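Local coordinates for alpha-1,2-mannosidase (Bacteroides thetaiotaomicron, PDB 2WW2) that hydrolyses alpha-mannosidic linkages with inversion of anomeric configuration, as a calcium-dependent glycoside hydrolase of family GH92, at the interface of chains A and B. Coordinates in Å, arbitrary orientation; residue numbers count along the deposited sequence, not the author numbering. Chains: chain A/B, Alpha-1,2-mannosidase.

Contact 1: the interface of chains A and B. Residues chain A 575, 613-614, 623-624; chain B 555, 557-559.
B:Tyr557 is inserted between A:Leu575, A:Leu614 and A:Cys623, joining a loop of one GH92 catalytic domain to the catalytic domain of another copy. The protein is described as a monomer, so this pairing may belong to the crystal rather than to the working enzyme. Apolar packing centres on the tyrosine ring. A:Leu575, on helix 565-577, holds CD1 4.0 Å above the centre of one face of the B:Tyr557 ring, while A:Leu575 CB lies 3.4 Å from B:Tyr557 OH. A:Leu614 CD2 and A:Cys623 CB both approach ring atom CD1, and the A:Leu614 side chain runs beside the tyrosine, pointing the same way. B:Asn555 of the same loop brings its amide ND2 over the opposite face, toward the rim. Direct hydrogen bonding across the contact comes from that amide, carried to A:Cys623 with CG anti to the backbone N (chi1 -170°): B:Asn555 ND2 donates to the carbonyl A:Cys623 O at 2.8 Å, with the acceptor lying in the amide plane. B:Asn555 OD1 accepts from B:Tyr557 N at 2.9 Å, the donor 37° above the carbonyl plane and not on a lone pair, so one amide ties the loop together and reaches the partner. Two waters add bridges between the chains. Water 1, at the ring edge and in its plane, lies 2.8 Å from B:Tyr557 OH and more distantly meets A:Leu575 O. Water 2 connects B:Asn558 N with A:Lys613 O, 2.9 Å from the latter.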
loop_
_atom_site.group_PDB
_atom_site.type_symbol
_atom_site.label_atom_id
_atom_site.label_comp_id
_atom_site.label_asym_id
_atom_site.label_seq_id
_atom_site.Cartn_x
_atom_site.Cartn_y
_atom_site.Cartn_z
ATOM N N LEU A 575 -2.844 8.020 5.745
ATOM C CA LEU A 575 -4.198 8.360 5.328
ATOM C C LEU A 575 -4.531 7.729 3.977
ATOM O O LEU A 575 -5.621 7.191 3.783
ATOM C CB LEU A 575 -4.371 9.884 5.276
ATOM C CG LEU A 575 -4.297 10.625 6.616
ATOM C CD1 LEU A 575 -3.993 12.108 6.419
ATOM C CD2 LEU A 575 -5.584 10.423 7.421
ATOM N N LYS A 613 -6.812 18.197 10.079
ATOM C CA LYS A 613 -6.184 17.625 8.879
ATOM C C LYS A 613 -7.123 17.072 7.809
ATOM O O LYS A 613 -6.743 17.011 6.643
ATOM C CB LYS A 613 -5.145 16.579 9.283
ATOM C CG LYS A 613 -3.881 17.272 9.766
ATOM C CD LYS A 613 -3.099 16.468 10.749
ATOM C CE LYS A 613 -1.766 17.219 11.005
ATOM N NZ LYS A 613 -0.931 16.490 11.951
ATOM N N LEU A 614 -8.336 16.691 8.193
ATOM C CA LEU A 614 -9.251 16.038 7.262
ATOM C C LEU A 614 -10.440 16.893 6.822
ATOM O O LEU A 614 -11.382 16.378 6.189
ATOM C CB LEU A 614 -9.773 14.750 7.886
ATOM C CG LEU A 614 -8.692 13.695 8.145
ATOM C CD1 LEU A 614 -9.372 12.416 8.556
ATOM C CD2 LEU A 614 -7.810 13.473 6.893
ATOM N N CYS A 623 -12.010 15.777 3.279
ATOM C CA CYS A 623 -10.751 15.240 2.728
ATOM C C CYS A 623 -10.595 13.730 2.808
ATOM O O CYS A 623 -9.992 13.130 1.910
ATOM C CB CYS A 623 -9.522 15.898 3.381
ATOM S SG CYS A 623 -9.574 17.701 3.367
ATOM N N GLY A 624 -11.104 13.122 3.876
ATOM C CA GLY A 624 -11.010 11.669 4.035
ATOM C C GLY A 624 -11.463 10.920 2.779
ATOM O O GLY A 624 -12.558 11.175 2.254
ATOM N N ASN B 555 -4.626 12.654 -3.435
ATOM C CA ASN B 555 -5.219 13.450 -2.372
ATOM C C ASN B 555 -4.146 14.050 -1.473
ATOM O O ASN B 555 -3.339 13.320 -0.880
ATOM C CB ASN B 555 -6.161 12.578 -1.547
ATOM C CG ASN B 555 -6.998 13.379 -0.572
ATOM O OD1 ASN B 555 -6.790 14.586 -0.390
ATOM N ND2 ASN B 555 -7.949 12.710 0.069
ATOM N N TYR B 557 -4.993 16.414 0.991
ATOM C CA TYR B 557 -5.673 16.896 2.197
ATOM C C TYR B 557 -5.472 18.401 2.374
ATOM O O TYR B 557 -5.765 19.161 1.459
ATOM C CB TYR B 557 -5.227 16.078 3.422
ATOM C CG TYR B 557 -5.383 14.595 3.161
ATOM C CD1 TYR B 557 -6.545 13.928 3.508
ATOM C CD2 TYR B 557 -4.383 13.877 2.497
ATOM C CE1 TYR B 557 -6.700 12.578 3.245
ATOM C CE2 TYR B 557 -4.529 12.527 2.226
ATOM C CZ TYR B 557 -5.690 11.882 2.594
ATOM O OH TYR B 557 -5.839 10.535 2.322
ATOM N N ASN B 558 -4.959 18.833 3.525
ATOM C CA ASN B 558 -4.629 20.255 3.724
ATOM C C ASN B 558 -3.137 20.589 3.580
ATOM O O ASN B 558 -2.710 21.697 3.904
ATOM C CB ASN B 558 -5.101 20.742 5.095
ATOM C CG ASN B 558 -6.618 20.745 5.232
ATOM O OD1 ASN B 558 -7.156 20.413 6.289
ATOM N ND2 ASN B 558 -7.307 21.130 4.173
ATOM N N TYR B 559 -2.350 19.637 3.098
ATOM C CA TYR B 559 -0.900 19.808 3.031
ATOM C C TYR B 559 -0.459 20.731 1.896
ATOM O O TYR B 559 0.706 21.126 1.828
ATOM C CB TYR B 559 -0.201 18.442 2.971
ATOM C CG TYR B 559 -0.552 17.566 4.155
ATOM C CD1 TYR B 559 -0.063 17.854 5.432
ATOM C CD2 TYR B 559 -1.393 16.469 4.010
ATOM C CE1 TYR B 559 -0.400 17.057 6.528
ATOM C CE2 TYR B 559 -1.731 15.672 5.090
ATOM C CZ TYR B 559 -1.236 15.970 6.347
ATOM O OH TYR B 559 -1.591 15.168 7.416
HETATM O O HOH W 1 -8.078 9.382 3.656
HETATM O O HOH W 2 -3.982 17.748 6.115
#

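Contact 2: the interface of chains A and B. Residues chain A 568, 571-572, 575, 613; chain B 559.
B:Tyr559 lays its side chain against helix 565-577 of chain A and meets A:Glu571 at its phenol tip, an interface contact between two GH92 catalytic domains. At the root, B:Tyr559 CB touches the methyl CE of A:Met572 at 3.5 Å. Here CG stands anti to the carbonyl carbon (chi1 -57°), which sends the ring across helix 565-577 to bring OH to A:Glu571. A:Met572 runs past it in the opposite direction, so A:Met572 CG meets B:Tyr559 CD2, also at 3.5 Å, and lies near CE2. Across the ring, B:Tyr559 CD1 packs on A:Glu568 CB at 3.8 Å; the rest of that glutamate side chain is not modelled. The backbone carbonyl A:Glu568 O sits over the centre of one face of the B:Tyr559 ring, 3.8 Å above its plane. CE1 and CZ come near A:Glu571 OE1, and the phenol B:Tyr559 OH donates to A:Glu571 OE1 at 2.6 Å. The two side chains cross at about a right angle, with carboxylate and ring planes 49° apart. Replacing B:Tyr559 by a phenylalanine would probably keep much of the packing on A:Met572 but leave A:Glu571 OE1 without its donor from chain B. The carboxylate is held from its own chain as well, by a salt bridge from the A:Lys613 ammonium, which may stabilise its negative charge. A:Lys613 NZ reaches the syn lone pair of A:Glu571 OE1 at 2.8 Å, whereas the phenol meets OE1 from 42° above the carboxylate plane.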
loop_
_atom_site.group_PDB
_atom_site.type_symbol
_atom_site.label_atom_id
_atom_site.label_comp_id
_atom_site.label_asym_id
_atom_site.label_seq_id
_atom_site.Cartn_x
_atom_site.Cartn_y
_atom_site.Cartn_z
ATOM N N GLU A 568 4.885 15.945 7.483
ATOM C CA GLU A 568 3.649 16.258 6.757
ATOM C C GLU A 568 3.480 15.329 5.554
ATOM O O GLU A 568 2.448 14.669 5.416
ATOM C CB GLU A 568 3.627 17.724 6.310
ATOM N N GLU A 571 2.676 11.961 6.794
ATOM C CA GLU A 571 1.357 11.730 7.381
ATOM C C GLU A 571 0.327 11.388 6.306
ATOM O O GLU A 571 -0.605 10.617 6.548
ATOM C CB GLU A 571 0.910 12.936 8.212
ATOM C CG GLU A 571 0.019 12.566 9.399
ATOM C CD GLU A 571 -0.346 13.770 10.258
ATOM O OE1 GLU A 571 -0.340 14.904 9.724
ATOM O OE2 GLU A 571 -0.637 13.581 11.463
ATOM N N MET A 572 0.516 11.958 5.117
ATOM C CA MET A 572 -0.299 11.614 3.953
ATOM C C MET A 572 -0.362 10.102 3.743
ATOM O O MET A 572 -1.423 9.548 3.442
ATOM C CB MET A 572 0.289 12.236 2.689
ATOM C CG MET A 572 0.023 13.705 2.478
ATOM S SD MET A 572 0.305 14.058 0.729
ATOM C CE MET A 572 0.496 15.829 0.706
ATOM N N LEU A 575 -2.844 8.020 5.745
ATOM C CA LEU A 575 -4.198 8.360 5.328
ATOM C C LEU A 575 -4.531 7.729 3.977
ATOM O O LEU A 575 -5.621 7.191 3.783
ATOM C CB LEU A 575 -4.371 9.884 5.276
ATOM C CG LEU A 575 -4.297 10.625 6.616
ATOM C CD1 LEU A 575 -3.993 12.108 6.419
ATOM C CD2 LEU A 575 -5.584 10.423 7.421
ATOM N N LYS A 613 -6.812 18.197 10.079
ATOM C CA LYS A 613 -6.184 17.625 8.879
ATOM C C LYS A 613 -7.123 17.072 7.809
ATOM O O LYS A 613 -6.743 17.011 6.643
ATOM C CB LYS A 613 -5.145 16.579 9.283
ATOM C CG LYS A 613 -3.881 17.272 9.766
ATOM C CD LYS A 613 -3.099 16.468 10.749
ATOM C CE LYS A 613 -1.766 17.219 11.005
ATOM N NZ LYS A 613 -0.931 16.490 11.951
ATOM N N TYR B 559 -2.350 19.637 3.098
ATOM C CA TYR B 559 -0.900 19.808 3.031
ATOM C C TYR B 559 -0.459 20.731 1.896
ATOM O O TYR B 559 0.706 21.126 1.828
ATOM C CB TYR B 559 -0.201 18.442 2.971
ATOM C CG TYR B 559 -0.552 17.566 4.155
ATOM C CD1 TYR B 559 -0.063 17.854 5.432
ATOM C CD2 TYR B 559 -1.393 16.469 4.010
ATOM C CE1 TYR B 559 -0.400 17.057 6.528
ATOM C CE2 TYR B 559 -1.731 15.672 5.090
ATOM C CZ TYR B 559 -1.236 15.970 6.347
ATOM O OH TYR B 559 -1.591 15.168 7.416
#

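Contact 1 and contact 2 are neighbouring patches of one interface, the centres of their C-alpha atoms about 6 Å apart. They share A:Leu575, A:Lys613 and B:Tyr559. On chain A, helices 565-577 and 600-613 contribute to both, while contact 1 extends onto the loop bearing A:Cys623. On chain B, one short loop segment, residues 555 and 557-559, supplies contact 1, and its B:Tyr559 alone contact 2, so movement of this loop would be likely to disturb both together. The whole interface is not an exact two-fold, and the structure alone does not establish a lasting association between copies of this monomeric enzyme.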